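Long-range contacts in protein - conserved hypothetical (Bacillus anthracis, PDB 4LES), which is of unknown function but forms a compact, mostly antiparallel beta domain whose two main sheets face each other, consistent with a small beta sandwich: residues His110-Val115 and Val180-Lys185; Ile67-Tyr72 and Val91-Val96; Met127-Leu132 and Lys167-Gly172. All coordinates share one frame; numbering follows the deposited sequence.

Contact 1. Residues His110-Val115 and Val180-Lys185; sequences HVFIVV and VYVINK. With EOH (ethanol), chain C.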
loop_
_atom_site.group_PDB
_atom_site.type_symbol
_atom_site.label_atom_id
_atom_site.label_comp_id
_atom_site.label_asym_id
_atom_site.label_seq_id
_atom_site.Cartn_x
_atom_site.Cartn_y
_atom_site.Cartn_z
ATOM N N HIS A 110 18.423 0.491 1.280
ATOM C CA HIS A 110 16.970 0.531 1.474
ATOM C C HIS A 110 16.200 0.358 0.164
ATOM O O HIS A 110 16.728 0.605 -0.913
ATOM C CB HIS A 110 16.563 1.849 2.133
ATOM C CG HIS A 110 17.137 2.049 3.506
ATOM N ND1 HIS A 110 18.440 2.439 3.719
ATOM C CD2 HIS A 110 16.571 1.942 4.734
ATOM C CE1 HIS A 110 18.659 2.548 5.019
ATOM N NE2 HIS A 110 17.540 2.254 5.656
ATOM N N VAL A 111 14.950 -0.092 0.275
ATOM C CA VAL A 111 14.069 -0.290 -0.883
ATOM C C VAL A 111 12.710 0.313 -0.597
ATOM O O VAL A 111 12.378 0.576 0.544
ATOM C CB VAL A 111 13.848 -1.797 -1.234
ATOM C CG1 VAL A 111 15.095 -2.410 -1.813
ATOM C CG2 VAL A 111 13.394 -2.591 -0.023
ATOM N N PHE A 112 11.942 0.556 -1.648
ATOM C CA PHE A 112 10.575 0.982 -1.483
ATOM C C PHE A 112 9.744 -0.284 -1.416
ATOM O O PHE A 112 9.932 -1.189 -2.240
ATOM C CB PHE A 112 10.082 1.809 -2.667
ATOM C CG PHE A 112 10.637 3.192 -2.719
ATOM C CD1 PHE A 112 10.334 4.105 -1.719
ATOM C CD2 PHE A 112 11.411 3.604 -3.786
ATOM C CE1 PHE A 112 10.828 5.392 -1.767
ATOM C CE2 PHE A 112 11.920 4.891 -3.837
ATOM C CZ PHE A 112 11.627 5.785 -2.828
ATOM N N ILE A 113 8.868 -0.383 -0.424
ATOM C CA ILE A 113 7.933 -1.509 -0.359
ATOM C C ILE A 113 6.595 -0.869 -0.615
ATOM O O ILE A 113 6.202 0.048 0.119
ATOM C CB ILE A 113 7.920 -2.215 1.003
ATOM C CG1 ILE A 113 9.322 -2.763 1.321
ATOM C CG2 ILE A 113 6.911 -3.364 1.003
ATOM C CD1 ILE A 113 9.853 -3.742 0.275
ATOM N N VAL A 114 5.938 -1.285 -1.694
ATOM C CA VAL A 114 4.640 -0.732 -2.065
ATOM C C VAL A 114 3.549 -1.742 -1.759
ATOM O O VAL A 114 3.636 -2.880 -2.179
ATOM C CB VAL A 114 4.563 -0.450 -3.578
ATOM C CG1 VAL A 114 3.200 0.136 -3.956
ATOM C CG2 VAL A 114 5.680 0.485 -4.005
ATOM N N VAL A 115 2.552 -1.345 -0.986
ATOM C CA VAL A 115 1.381 -2.198 -0.721
ATOM C C VAL A 115 0.225 -1.595 -1.541
ATOM O O VAL A 115 -0.240 -0.488 -1.260
ATOM C CB VAL A 115 1.019 -2.222 0.784
ATOM C CG1 VAL A 115 -0.226 -3.040 1.033
ATOM C CG2 VAL A 115 2.172 -2.765 1.628
ATOM N N VAL A 180 3.384 3.371 0.482
ATOM C CA VAL A 180 4.769 3.172 0.100
ATOM C C VAL A 180 5.674 3.382 1.302
ATOM O O VAL A 180 5.651 4.442 1.939
ATOM C CB VAL A 180 5.185 4.099 -1.065
ATOM C CG1 VAL A 180 6.631 3.856 -1.465
ATOM C CG2 VAL A 180 4.260 3.883 -2.255
ATOM N N TYR A 181 6.472 2.364 1.604
ATOM C CA TYR A 181 7.397 2.409 2.729
ATOM C C TYR A 181 8.843 2.335 2.271
ATOM O O TYR A 181 9.149 1.812 1.199
ATOM C CB TYR A 181 7.110 1.246 3.681
ATOM C CG TYR A 181 5.649 1.080 4.030
ATOM C CD1 TYR A 181 4.801 0.327 3.219
ATOM C CD2 TYR A 181 5.102 1.692 5.153
ATOM C CE1 TYR A 181 3.456 0.160 3.533
ATOM C CE2 TYR A 181 3.750 1.529 5.475
ATOM C CZ TYR A 181 2.932 0.767 4.651
ATOM O OH TYR A 181 1.593 0.599 4.960
ATOM N N VAL A 182 9.734 2.901 3.078
ATOM C CA VAL A 182 11.157 2.836 2.811
ATOM C C VAL A 182 11.698 1.878 3.868
ATOM O O VAL A 182 11.667 2.180 5.048
ATOM C CB VAL A 182 11.826 4.223 2.875
ATOM C CG1 VAL A 182 13.342 4.097 2.793
ATOM C CG2 VAL A 182 11.311 5.099 1.741
ATOM N N ILE A 183 12.178 0.718 3.435
ATOM C CA ILE A 183 12.622 -0.319 4.346
ATOM C C ILE A 183 14.047 -0.757 4.069
ATOM O O ILE A 183 14.500 -0.703 2.928
ATOM C CB ILE A 183 11.713 -1.570 4.187
ATOM C CG1 ILE A 183 10.251 -1.208 4.417
ATOM C CG2 ILE A 183 12.112 -2.681 5.143
ATOM C CD1 ILE A 183 9.958 -0.724 5.825
ATOM N N ASN A 184 14.749 -1.193 5.117
ATOM C CA ASN A 184 16.098 -1.728 4.969
ATOM C C ASN A 184 15.982 -3.000 4.154
ATOM O O ASN A 184 15.260 -3.918 4.548
ATOM C CB ASN A 184 16.708 -2.037 6.331
ATOM C CG ASN A 184 18.137 -2.549 6.236
ATOM O OD1 ASN A 184 18.435 -3.532 5.556
ATOM N ND2 ASN A 184 19.020 -1.896 6.954
ATOM N N LYS A 185 16.699 -3.065 3.032
ATOM C CA LYS A 185 16.588 -4.210 2.135
ATOM C C LYS A 185 16.941 -5.540 2.794
ATOM O O LYS A 185 16.181 -6.514 2.693
ATOM C CB LYS A 185 17.425 -4.002 0.890
ATOM C CG LYS A 185 17.178 -5.074 -0.144
ATOM C CD LYS A 185 17.798 -4.708 -1.466
ATOM C CE LYS A 185 17.420 -5.718 -2.530
ATOM N NZ LYS A 185 17.839 -5.253 -3.876
HETATM C C1 EOH C . 17.130 1.607 9.523
HETATM C C2 EOH C . 16.280 0.369 9.736
HETATM O O EOH C . 17.981 1.447 8.378
#
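F112 has the backbone O of Y181 at its ring edge, while CG1 of V180 and CG2 of V182 approach it obliquely: CG1 of V180 lies 3.7 Å from F112 CD1, and CG2 of V182 lies 3.6 Å from F112 CE1. The Y181 ring receives its partners at the edge, the carbonyl O of I113 and V115 CG2, the latter 3.7 Å from Y181 CE1. The H110 imidazole meets ethanol in its own plane, NE2 to ethanol O 2.9 Å in a hydrogen bond; ND1 is taken by the O of D108. CG of H110 stands anti to its carbonyl carbon (chi1 -63°), which carries CD2 past the N of N184. Between the strands, V111 with I183 and I113 with Y181 are antiparallel hydrogen-bonded pairs, with I113 N to Y181 O at 2.7 Å. On their face the side chains of I113 and I183 cross at about a right angle, CG1 of I113 3.6 Å from CG1 of I183. N184 N-caps helix 185-190. The pair joins the inner strand 110-121 to outermost strand 174-184; helix 149-158 covers the F112, V114 and V180 face, strand 135-139 of the second sheet the I113, Y181 and I183 face.

Contact 2. Residues Ile67-Tyr72 and Val91-Val96; sequences IKEKEY and VERDKV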
loop_
_atom_site.group_PDB
_atom_site.type_symbol
_atom_site.label_atom_id
_atom_site.label_comp_id
_atom_site.label_asym_id
_atom_site.label_seq_id
_atom_site.Cartn_x
_atom_site.Cartn_y
_atom_site.Cartn_z
ATOM N N ILE A 67 17.941 -7.411 -11.001
ATOM C CA ILE A 67 16.517 -7.471 -10.669
ATOM C C ILE A 67 16.108 -6.223 -9.901
ATOM O O ILE A 67 16.495 -6.005 -8.761
ATOM C CB ILE A 67 16.161 -8.753 -9.885
ATOM C CG1 ILE A 67 16.645 -10.004 -10.646
ATOM C CG2 ILE A 67 14.669 -8.815 -9.595
ATOM C CD1 ILE A 67 16.369 -9.997 -12.150
ATOM N N LYS A 68 15.281 -5.436 -10.565
ATOM C CA LYS A 68 14.837 -4.157 -10.087
ATOM C C LYS A 68 13.552 -4.191 -9.267
ATOM O O LYS A 68 13.206 -3.204 -8.607
ATOM C CB LYS A 68 14.581 -3.288 -11.329
ATOM C CG LYS A 68 13.485 -3.873 -12.222
ATOM C CD LYS A 68 13.208 -3.113 -13.507
ATOM C CE LYS A 68 11.938 -3.682 -14.137
ATOM N NZ LYS A 68 11.669 -3.235 -15.532
ATOM N N GLU A 69 12.828 -5.305 -9.318
ATOM C CA GLU A 69 11.535 -5.379 -8.667
ATOM C C GLU A 69 11.186 -6.836 -8.328
ATOM O O GLU A 69 11.498 -7.761 -9.098
ATOM C CB GLU A 69 10.540 -4.731 -9.644
ATOM C CG GLU A 69 9.088 -4.709 -9.275
ATOM C CD GLU A 69 8.252 -3.887 -10.257
ATOM O OE1 GLU A 69 7.030 -4.091 -10.322
ATOM O OE2 GLU A 69 8.814 -3.059 -10.985
ATOM N N LYS A 70 10.610 -7.039 -7.155
ATOM C CA LYS A 70 10.180 -8.355 -6.716
ATOM C C LYS A 70 8.753 -8.221 -6.232
ATOM O O LYS A 70 8.440 -7.344 -5.391
ATOM C CB LYS A 70 11.092 -8.905 -5.625
ATOM C CG LYS A 70 10.711 -10.320 -5.228
ATOM C CD LYS A 70 11.770 -11.000 -4.382
ATOM C CE LYS A 70 11.266 -12.367 -3.951
ATOM N NZ LYS A 70 12.098 -12.928 -2.862
ATOM N N GLU A 71 7.879 -9.071 -6.762
ATOM C CA GLU A 71 6.453 -8.962 -6.478
ATOM C C GLU A 71 5.869 -10.096 -5.632
ATOM O O GLU A 71 6.221 -11.250 -5.824
ATOM C CB GLU A 71 5.700 -8.860 -7.797
ATOM C CG GLU A 71 6.317 -7.842 -8.739
ATOM C CD GLU A 71 5.534 -7.690 -10.028
ATOM O OE1 GLU A 71 4.316 -8.038 -10.006
ATOM O OE2 GLU A 71 6.125 -7.214 -11.056
ATOM N N TYR A 72 4.958 -9.731 -4.711
ATOM C CA TYR A 72 4.267 -10.679 -3.812
ATOM C C TYR A 72 2.745 -10.489 -3.983
ATOM O O TYR A 72 2.174 -9.473 -3.531
ATOM C CB TYR A 72 4.664 -10.423 -2.378
ATOM C CG TYR A 72 6.123 -10.530 -2.130
ATOM C CD1 TYR A 72 6.954 -9.444 -2.337
ATOM C CD2 TYR A 72 6.682 -11.703 -1.689
ATOM C CE1 TYR A 72 8.309 -9.523 -2.128
ATOM C CE2 TYR A 72 8.055 -11.809 -1.476
ATOM C CZ TYR A 72 8.863 -10.715 -1.705
ATOM O OH TYR A 72 10.235 -10.793 -1.494
ATOM N N VAL A 91 4.969 -4.882 -3.545
ATOM C CA VAL A 91 6.095 -4.828 -4.486
ATOM C C VAL A 91 7.332 -4.207 -3.856
ATOM O O VAL A 91 7.254 -3.159 -3.244
ATOM C CB VAL A 91 5.727 -3.976 -5.704
ATOM C CG1 VAL A 91 6.884 -3.925 -6.704
ATOM C CG2 VAL A 91 4.492 -4.564 -6.371
ATOM N N GLU A 92 8.463 -4.874 -4.022
ATOM C CA GLU A 92 9.746 -4.412 -3.525
ATOM C C GLU A 92 10.459 -3.836 -4.718
ATOM O O GLU A 92 10.690 -4.548 -5.708
ATOM C CB GLU A 92 10.535 -5.603 -2.953
ATOM C CG GLU A 92 11.938 -5.277 -2.490
ATOM C CD GLU A 92 12.687 -6.499 -1.971
ATOM O OE1 GLU A 92 12.235 -7.644 -2.188
ATOM O OE2 GLU A 92 13.747 -6.305 -1.345
ATOM N N ARG A 93 10.796 -2.556 -4.660
ATOM C CA ARG A 93 11.466 -1.914 -5.796
ATOM C C ARG A 93 12.492 -0.851 -5.463
ATOM O O ARG A 93 12.534 -0.327 -4.368
ATOM C CB ARG A 93 10.432 -1.362 -6.786
ATOM C CG ARG A 93 9.348 -0.492 -6.198
ATOM C CD ARG A 93 8.135 -0.444 -7.120
ATOM N NE ARG A 93 8.315 0.472 -8.227
ATOM C CZ ARG A 93 7.664 0.420 -9.386
ATOM N NH1 ARG A 93 7.924 1.329 -10.309
ATOM N NH2 ARG A 93 6.790 -0.535 -9.653
ATOM N N ASP A 94 13.317 -0.563 -6.461
ATOM C CA ASP A 94 14.427 0.413 -6.382
ATOM C C ASP A 94 14.032 1.878 -6.592
ATOM O O ASP A 94 14.824 2.766 -6.328
ATOM C CB ASP A 94 15.474 0.064 -7.447
ATOM C CG ASP A 94 14.895 0.088 -8.883
ATOM O OD1 ASP A 94 13.660 -0.087 -9.067
ATOM O OD2 ASP A 94 15.678 0.264 -9.838
ATOM N N LYS A 95 12.832 2.137 -7.096
ATOM C CA LYS A 95 12.407 3.510 -7.338
ATOM C C LYS A 95 10.915 3.627 -7.647
ATOM O O LYS A 95 10.235 2.621 -7.927
ATOM C CB LYS A 95 13.199 4.113 -8.506
ATOM C CG LYS A 95 12.927 3.418 -9.829
ATOM C CD LYS A 95 13.680 4.032 -11.000
ATOM C CE LYS A 95 13.300 3.293 -12.277
ATOM N NZ LYS A 95 13.952 3.853 -13.487
ATOM N N VAL A 96 10.416 4.866 -7.568
ATOM C CA VAL A 96 9.023 5.201 -7.899
ATOM C C VAL A 96 9.036 6.505 -8.691
ATOM O O VAL A 96 9.985 7.280 -8.587
ATOM C CB VAL A 96 8.096 5.346 -6.647
ATOM C CG1 VAL A 96 7.928 4.014 -5.932
ATOM C CG2 VAL A 96 8.599 6.430 -5.697
HETATM O O HOH W 1 12.782 -10.264 -1.091
#
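K70 and E92 face each other as an antiparallel hydrogen-bonded pair, K70 N to E92 O 2.9 Å and E92 N to K70 O 2.8 Å. The two short strands run 170° apart in direction. On either side of this pair, E69 with R93 and E71 with V91 are non-hydrogen-bonded pairs, closed by CA-H...O contacts such as E69 CA to E92 O. Toward K68 the pairing fades: D94 N reaches K68 O only in a weak bond of 3.4 Å. The segments belong to the beta hairpin of strands 69-79 and 83-96, near its open end, where the first strand forms one border of the four-stranded sheet. On the face of E69, V91 and R93, the extended glutamate lays its CG 3.5 Å from V91 CG1 and runs beside R93. E69 OE2 lies over one face of the guanidinium, the two planes 40° apart, 3.5 Å from R93 NH2, so this salt bridge is one of charge, with no N-H aimed at the oxygen. The bend at chi3 (-79°) turns the arginine so that its NE points straight at K95 O, 2.9 Å away and in the guanidinium plane, which should fix the rotation of the group. R93 NH1 has a further salt bridge to E158 in helix 149-158, and NH2 one to a bound phosphate. On the other face, Y72 OH lies at 2.6 Å from a water that donates to E92 OE1, the water in the plane of the phenol ring. The second carboxylate oxygen of E92 lies close to D189, a like-charge neighbour that may raise the proton affinity of one of the two carboxylates.

Contact 3. Residues Met127-Leu132 and Lys167-Gly172; sequences MKLAFL and KELKPG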
loop_
_atom_site.group_PDB
_atom_site.type_symbol
_atom_site.label_atom_id
_atom_site.label_comp_id
_atom_site.label_asym_id
_atom_site.label_seq_id
_atom_site.Cartn_x
_atom_site.Cartn_y
_atom_site.Cartn_z
HETATM N N MSE A 127 -19.685 7.387 3.055
HETATM C CA MSE A 127 -18.905 7.244 4.275
HETATM C C MSE A 127 -17.660 8.051 4.064
HETATM O O MSE A 127 -17.211 8.223 2.933
HETATM C CB MSE A 127 -18.571 5.779 4.550
HETATM C CG MSE A 127 -19.807 4.868 4.667
HETATM SE SE MSE A 127 -21.081 5.423 6.079
HETATM C CE MSE A 127 -19.775 6.277 7.286
ATOM N N LYS A 128 -17.080 8.538 5.153
ATOM C CA LYS A 128 -15.889 9.364 5.085
ATOM C C LYS A 128 -14.637 8.549 4.840
ATOM O O LYS A 128 -14.453 7.463 5.406
ATOM C CB LYS A 128 -15.713 10.134 6.374
ATOM C CG LYS A 128 -16.944 10.943 6.767
ATOM C CD LYS A 128 -16.711 11.759 8.025
ATOM C CE LYS A 128 -15.578 12.765 7.846
ATOM N NZ LYS A 128 -15.530 13.741 8.973
ATOM N N LEU A 129 -13.766 9.127 4.021
ATOM C CA LEU A 129 -12.487 8.572 3.659
ATOM C C LEU A 129 -11.678 8.307 4.927
ATOM O O LEU A 129 -10.920 7.334 5.008
ATOM C CB LEU A 129 -11.748 9.591 2.786
ATOM C CG LEU A 129 -10.710 9.113 1.804
ATOM C CD1 LEU A 129 -11.415 8.279 0.748
ATOM C CD2 LEU A 129 -9.992 10.300 1.170
ATOM N N ALA A 130 -11.856 9.174 5.919
ATOM C CA ALA A 130 -11.176 9.042 7.211
ATOM C C ALA A 130 -11.484 7.702 7.893
ATOM O O ALA A 130 -10.679 7.207 8.676
ATOM C CB ALA A 130 -11.562 10.192 8.136
ATOM N N PHE A 131 -12.637 7.116 7.603
ATOM C CA PHE A 131 -12.961 5.831 8.209
ATOM C C PHE A 131 -12.434 4.636 7.419
ATOM O O PHE A 131 -12.676 3.529 7.807
ATOM C CB PHE A 131 -14.452 5.697 8.445
ATOM C CG PHE A 131 -15.023 6.756 9.377
ATOM C CD1 PHE A 131 -14.374 7.091 10.568
ATOM C CD2 PHE A 131 -16.232 7.346 9.103
ATOM C CE1 PHE A 131 -14.905 8.034 11.444
ATOM C CE2 PHE A 131 -16.787 8.284 9.985
ATOM C CZ PHE A 131 -16.114 8.632 11.153
ATOM N N LEU A 132 -11.725 4.840 6.309
ATOM C CA LEU A 132 -11.147 3.681 5.598
ATOM C C LEU A 132 -10.267 2.880 6.541
ATOM O O LEU A 132 -9.493 3.452 7.281
ATOM C CB LEU A 132 -10.320 4.097 4.396
ATOM C CG LEU A 132 -11.050 4.206 3.068
ATOM C CD1 LEU A 132 -10.090 4.748 2.013
ATOM C CD2 LEU A 132 -11.571 2.852 2.635
ATOM N N LYS A 167 -13.605 13.627 -0.184
ATOM C CA LYS A 167 -13.615 13.412 1.245
ATOM C C LYS A 167 -14.522 12.237 1.689
ATOM O O LYS A 167 -14.403 11.742 2.816
ATOM C CB LYS A 167 -14.005 14.694 1.965
ATOM C CG LYS A 167 -12.934 15.777 1.908
ATOM C CD LYS A 167 -13.283 16.928 2.842
ATOM C CE LYS A 167 -12.156 17.946 2.962
ATOM N NZ LYS A 167 -12.515 19.059 3.909
ATOM N N GLU A 168 -15.427 11.807 0.819
ATOM C CA GLU A 168 -16.297 10.699 1.132
ATOM C C GLU A 168 -16.418 9.774 -0.050
ATOM O O GLU A 168 -16.283 10.217 -1.185
ATOM C CB GLU A 168 -17.676 11.209 1.512
ATOM C CG GLU A 168 -17.642 12.111 2.730
ATOM C CD GLU A 168 -19.010 12.466 3.241
ATOM O OE1 GLU A 168 -19.987 12.253 2.499
ATOM O OE2 GLU A 168 -19.099 12.969 4.384
ATOM N N LEU A 169 -16.611 8.482 0.212
ATOM C CA LEU A 169 -16.861 7.532 -0.858
ATOM C C LEU A 169 -18.332 7.318 -0.901
ATOM O O LEU A 169 -18.979 7.191 0.137
ATOM C CB LEU A 169 -16.263 6.165 -0.630
ATOM C CG LEU A 169 -14.778 5.950 -0.565
ATOM C CD1 LEU A 169 -14.259 6.561 0.726
ATOM C CD2 LEU A 169 -14.499 4.445 -0.627
ATOM N N LYS A 170 -18.859 7.226 -2.101
ATOM C CA LYS A 170 -20.261 6.999 -2.273
ATOM C C LYS A 170 -20.563 5.529 -2.152
ATOM O O LYS A 170 -19.660 4.700 -2.285
ATOM C CB LYS A 170 -20.695 7.542 -3.619
ATOM C CG LYS A 170 -20.654 9.059 -3.641
ATOM C CD LYS A 170 -21.368 9.614 -4.849
ATOM C CE LYS A 170 -21.636 11.092 -4.671
ATOM N NZ LYS A 170 -22.292 11.625 -5.888
ATOM N N PRO A 171 -21.835 5.191 -1.883
ATOM C CA PRO A 171 -22.234 3.790 -1.766
ATOM C C PRO A 171 -21.764 2.973 -2.966
ATOM O O PRO A 171 -22.126 3.284 -4.089
ATOM C CB PRO A 171 -23.765 3.852 -1.732
ATOM C CG PRO A 171 -24.100 5.232 -1.312
ATOM C CD PRO A 171 -22.954 6.124 -1.647
ATOM N N GLY A 172 -20.942 1.953 -2.730
ATOM C CA GLY A 172 -20.431 1.094 -3.809
ATOM C C GLY A 172 -19.181 1.623 -4.501
ATOM O O GLY A 172 -18.621 0.949 -5.365
HETATM O O HOH W 2 -13.076 11.905 4.966
#
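L169, the residue most covered here, meets L129 methyl to methyl: their CD1 atoms stand 3.3 Å apart, closer than usual for carbons, so the exact placing of these methyls is doubtful. The two side chains cross at about a right angle. CG of L129 is anti to its backbone N (chi1 -154°), which swings the branch toward L169. M127, a selenomethionine in the crystal, is covered mostly through its backbone. It forms an antiparallel hydrogen-bonded pair with L169, M127 N to L169 O 3.0 Å and L169 N to M127 O 2.8 Å. The side chain of M127 instead packs on K82 and F83. Together 127-128 and 168-169 make a two-stranded antiparallel sheet, set apart from the larger sheets of the domain, and 127-128 runs straight into a 3-10 turn at L129-F131, where F131 N bonds to K128 O at 2.9 Å. L129 N begins that turn while still reaching across: it donates to K167 O at 2.9 Å, almost linearly at its hydrogen but from above the carbonyl plane. A water that accepts from A130 N also lies at K167 O, at a distance too short to be trusted, so a second bridge between the two segments is doubtful. Beyond the pair, L169 rests on F83 and K175, and its carbonyl O has a second partner in N121 ND2.

Contacts 1 and 2 share the four-stranded antiparallel sheet, their centres about 9 Å apart. Strands 83-96 and 110-121 are neighbours in it, so V91 and R93 of contact 2 pair by backbone with V114 and F112 of contact 1, giving strand order 69-79, 83-96, 110-121, 174-184. Along the chain contact 2 closes first. Contact 3 falls within the chain between the two strands of contact 1, yet lies across the molecule, its centre about 27 Å from that of contact 1 and 30 Å from that of contact 2. Strand 127-128 follows 110-121 and strand 168-169 precedes 174-184, so contact 3 ties together the connections at the far end of the domain.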